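Local coordinates for pleckstrin homology domain-containing family A member 8 (Homo sapiens, PDB 5KDI), which binds simple glycosphingolipids in a GLTP fold and probably transfers them between membranes, at residues Ala26-Cys31 / Lys59-Tyr64. The protein carries 2 engineered substitutions. Residues are numbered along the deposited sequence; the frame is centred on the assembly and turned at random.
Sequences AFLASC and KVNQKY. With 6S8 ((~{Z})-~{N}-[(~{E},2~{S},3~{R})-1-[(2~{R},3~{R},4~{S},5~{R},6~{R})-6-(hydroxymethyl)-3,4,5-tris(oxidanyl)oxan-2-yl]oxy-3-oxidanyl-octadec-4-en-2-yl]octadec-9-enamide), chain C.
Leu28 on helix 24-32 meets Val60 and Asn61 near the C-terminal end of helix 47-64, and the backbones come closest at Leu28 CA and Asn61 CA, 8.0 Å apart. Of residues 26-31, Leu28 makes the contact. Its CG lies anti to the carbonyl carbon (chi1 -66°) and CD1 continues the chain outward (chi2 178°), which carries the forked end to the other helix. Both branches press on Val60. Leu28 CD1 lies 3.9 Å from Val60 CG1, and Leu28 CD2 lies 4.0 Å from Val60 CB. Leu28 CD1 also lies 4.0 Å from the backbone Asn61 N and 4.2 Å from Asn61 CB. Val60 also packs on Ile77 of helix 74-83, while Phe27, next to Leu28, reaches Leu104 and Leu196 on two further helices. Tyr64 OH is hydrogen-bonded to Glu25, a polar link between the same two helices. One residue before Val60, Lys59 leads away to the glycolipid, where NZ donates a 2.8 Å hydrogen bond to sugar O3A; Asp52, Asn56 and His137 also bind this lipid. Between the two segments the contact is small and mainly apolar, resting on dispersion between buried Leu28 and Val60, so packing and sugar binding fall to neighbouring residues of one helix.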
loop_
_atom_site.group_PDB
_atom_site.type_symbol
_atom_site.label_atom_id
_atom_site.label_comp_id
_atom_site.label_asym_id
_atom_site.label_seq_id
_atom_site.Cartn_x
_atom_site.Cartn_y
_atom_site.Cartn_z
ATOM N N ALA A 26 -9.142 9.404 2.786
ATOM C CA ALA A 26 -8.971 8.913 1.418
ATOM C C ALA A 26 -7.731 8.036 1.261
ATOM O O ALA A 26 -7.759 7.002 0.590
ATOM C CB ALA A 26 -8.980 10.063 0.408
ATOM N N PHE A 27 -6.631 8.443 1.872
ATOM C CA PHE A 27 -5.424 7.643 1.855
ATOM C C PHE A 27 -5.658 6.265 2.453
ATOM O O PHE A 27 -5.236 5.257 1.897
ATOM C CB PHE A 27 -4.269 8.413 2.506
ATOM C CG PHE A 27 -2.961 7.668 2.427
ATOM C CD1 PHE A 27 -2.131 7.880 1.335
ATOM C CD2 PHE A 27 -2.558 6.807 3.403
ATOM C CE1 PHE A 27 -0.939 7.235 1.226
ATOM C CE2 PHE A 27 -1.313 6.163 3.321
ATOM C CZ PHE A 27 -0.536 6.379 2.230
ATOM N N LEU A 28 -6.274 6.224 3.642
ATOM C CA LEU A 28 -6.486 4.965 4.335
ATOM C C LEU A 28 -7.433 4.069 3.510
ATOM O O LEU A 28 -7.298 2.841 3.501
ATOM C CB LEU A 28 -6.960 5.186 5.737
ATOM C CG LEU A 28 -5.943 5.872 6.688
ATOM C CD1 LEU A 28 -6.604 6.054 8.050
ATOM C CD2 LEU A 28 -4.666 5.053 6.827
ATOM N N ALA A 29 -8.399 4.685 2.826
ATOM C CA ALA A 29 -9.326 3.901 1.961
ATOM C C ALA A 29 -8.606 3.261 0.801
ATOM O O ALA A 29 -8.886 2.104 0.436
ATOM C CB ALA A 29 -10.502 4.770 1.470
ATOM N N SER A 30 -7.650 3.985 0.260
ATOM C CA SER A 30 -6.835 3.432 -0.841
ATOM C C SER A 30 -5.980 2.261 -0.334
ATOM O O SER A 30 -5.759 1.254 -1.060
ATOM C CB SER A 30 -5.993 4.520 -1.513
ATOM O OG SER A 30 -6.870 5.391 -2.252
ATOM N N CYS A 31 -5.469 2.392 0.883
ATOM C CA CYS A 31 -4.706 1.282 1.466
ATOM C C CYS A 31 -5.602 0.071 1.671
ATOM O O CYS A 31 -5.234 -1.092 1.385
ATOM C CB CYS A 31 -4.086 1.746 2.790
ATOM S SG CYS A 31 -2.788 2.991 2.689
ATOM N N LYS A 59 -4.611 1.730 13.452
ATOM C CA LYS A 59 -3.811 2.583 14.305
ATOM C C LYS A 59 -3.747 4.051 13.840
ATOM O O LYS A 59 -3.760 4.969 14.685
ATOM C CB LYS A 59 -2.431 1.976 14.480
ATOM C CG LYS A 59 -2.500 0.701 15.328
ATOM C CD LYS A 59 -1.191 0.234 15.751
ATOM C CE LYS A 59 -0.486 -0.433 14.681
ATOM N NZ LYS A 59 0.790 -0.994 15.273
ATOM N N VAL A 60 -3.728 4.279 12.553
ATOM C CA VAL A 60 -3.835 5.643 12.076
ATOM C C VAL A 60 -5.248 6.226 12.348
ATOM O O VAL A 60 -5.384 7.339 12.849
ATOM C CB VAL A 60 -3.418 5.799 10.591
ATOM C CG1 VAL A 60 -3.502 7.291 10.159
ATOM C CG2 VAL A 60 -1.997 5.262 10.400
ATOM N N ASN A 61 -6.249 5.435 12.025
ATOM C CA ASN A 61 -7.624 5.851 12.197
ATOM C C ASN A 61 -7.945 6.157 13.652
ATOM O O ASN A 61 -8.692 7.119 13.947
ATOM C CB ASN A 61 -8.531 4.815 11.606
ATOM C CG ASN A 61 -9.888 5.322 11.388
ATOM O OD1 ASN A 61 -10.094 6.257 10.609
ATOM N ND2 ASN A 61 -10.827 4.773 12.172
ATOM N N GLN A 62 -7.376 5.372 14.577
ATOM C CA GLN A 62 -7.598 5.583 15.994
ATOM C C GLN A 62 -7.169 6.981 16.455
ATOM O O GLN A 62 -7.796 7.553 17.316
ATOM C CB GLN A 62 -6.875 4.533 16.830
ATOM C CG GLN A 62 -7.570 3.237 16.914
ATOM C CD GLN A 62 -6.736 2.119 17.648
ATOM O OE1 GLN A 62 -5.483 2.208 17.890
ATOM N NE2 GLN A 62 -7.441 1.044 17.957
ATOM N N LYS A 63 -6.073 7.501 15.917
ATOM C CA LYS A 63 -5.653 8.845 16.236
ATOM C C LYS A 63 -6.604 9.840 15.489
ATOM O O LYS A 63 -7.059 10.824 16.087
ATOM C CB LYS A 63 -4.191 9.114 15.871
ATOM C CG LYS A 63 -3.178 8.341 16.726
ATOM C CD LYS A 63 -3.334 8.571 18.196
ATOM C CE LYS A 63 -2.158 8.059 19.020
ATOM N NZ LYS A 63 -0.971 9.057 19.086
ATOM N N TYR A 64 -6.821 9.600 14.216
ATOM C CA TYR A 64 -7.633 10.473 13.374
ATOM C C TYR A 64 -8.979 10.820 14.038
ATOM O O TYR A 64 -9.354 12.019 14.158
ATOM C CB TYR A 64 -7.875 9.832 12.014
ATOM C CG TYR A 64 -8.863 10.560 11.163
ATOM C CD1 TYR A 64 -8.629 11.855 10.747
ATOM C CD2 TYR A 64 -9.987 9.908 10.691
ATOM C CE1 TYR A 64 -9.544 12.525 9.936
ATOM C CE2 TYR A 64 -10.902 10.585 9.886
ATOM C CZ TYR A 64 -10.664 11.877 9.500
ATOM O OH TYR A 64 -11.548 12.552 8.694
HETATM C C1 6S8 C . 6.169 -5.665 10.543
HETATM C C2 6S8 C . 6.017 -6.479 9.277
HETATM N N2 6S8 C . 5.192 -5.732 8.338
HETATM C C3 6S8 C . 5.343 -7.841 9.611
HETATM O O3 6S8 C . 6.175 -8.486 10.598
HETATM C C4 6S8 C . 5.228 -8.664 8.381
HETATM C C5 6S8 C . 4.035 -9.059 7.929
HETATM C C6 6S8 C . 3.787 -9.906 6.712
HETATM C C7 6S8 C . 4.968 -10.277 5.852
HETATM C C8 6S8 C . 4.488 -11.486 5.098
HETATM C C9 6S8 C . 5.198 -11.503 3.795
HETATM C C10 6S8 C . 4.538 -10.517 2.868
HETATM C C11 6S8 C . 3.917 -11.240 1.657
HETATM C C12 6S8 C . 3.848 -10.266 0.494
HETATM C C13 6S8 C . 2.495 -10.147 -0.193
HETATM C C14 6S8 C . 2.131 -11.280 -1.138
HETATM C C15 6S8 C . 1.297 -10.779 -2.326
HETATM C C16 6S8 C . 0.029 -11.536 -2.678
HETATM C C17 6S8 C . -0.152 -12.069 -4.108
HETATM C C18 6S8 C . -0.294 -11.034 -5.214
HETATM C C1A 6S8 C . 4.860 -4.148 11.874
HETATM O O1A 6S8 C . 4.914 -5.356 11.146
HETATM C C2A 6S8 C . 3.438 -3.665 11.946
HETATM O O2A 6S8 C . 2.981 -3.409 10.605
HETATM C C3A 6S8 C . 3.293 -2.468 12.884
HETATM O O3A 6S8 C . 1.927 -2.156 13.034
HETATM C C4A 6S8 C . 3.936 -2.790 14.219
HETATM O O4A 6S8 C . 3.125 -3.683 14.978
HETATM O O5A 6S8 C . 7.246 -4.345 15.090
HETATM C C5M 6S8 C . 5.351 -3.297 14.012
HETATM C C6A 6S8 C . 5.999 -3.658 15.323
HETATM O O6A 6S8 C . 5.313 -4.457 13.175
HETATM C CAA 6S8 C . 5.586 -5.433 7.109
HETATM O OAA 6S8 C . 6.705 -5.655 6.655
HETATM C CAB 6S8 C . 4.550 -4.714 6.298
HETATM C CAC 6S8 C . 3.834 -5.968 5.717
HETATM C CAD 6S8 C . 3.754 -5.845 4.257
HETATM C CAE 6S8 C . 2.289 -5.802 3.930
HETATM C CAF 6S8 C . 2.223 -5.668 2.415
HETATM C CAG 6S8 C . 1.245 -4.549 2.012
HETATM C CAH 6S8 C . 0.447 -4.941 0.764
HETATM C CAI 6S8 C . 1.414 -4.970 -0.384
HETATM C CAJ 6S8 C . 1.380 -5.877 -1.364
HETATM C CAK 6S8 C . 0.366 -6.967 -1.494
HETATM C CAL 6S8 C . 0.468 -7.255 -2.997
HETATM C CAM 6S8 C . -0.751 -7.930 -3.593
HETATM C CAN 6S8 C . -1.973 -7.085 -3.385
HETATM C CAO 6S8 C . -2.965 -7.343 -4.494
HETATM C CAP 6S8 C . -2.823 -6.376 -5.636
HETATM C CAQ 6S8 C . -4.134 -5.760 -6.004
HETATM C CAR 6S8 C . -3.861 -4.370 -6.420
#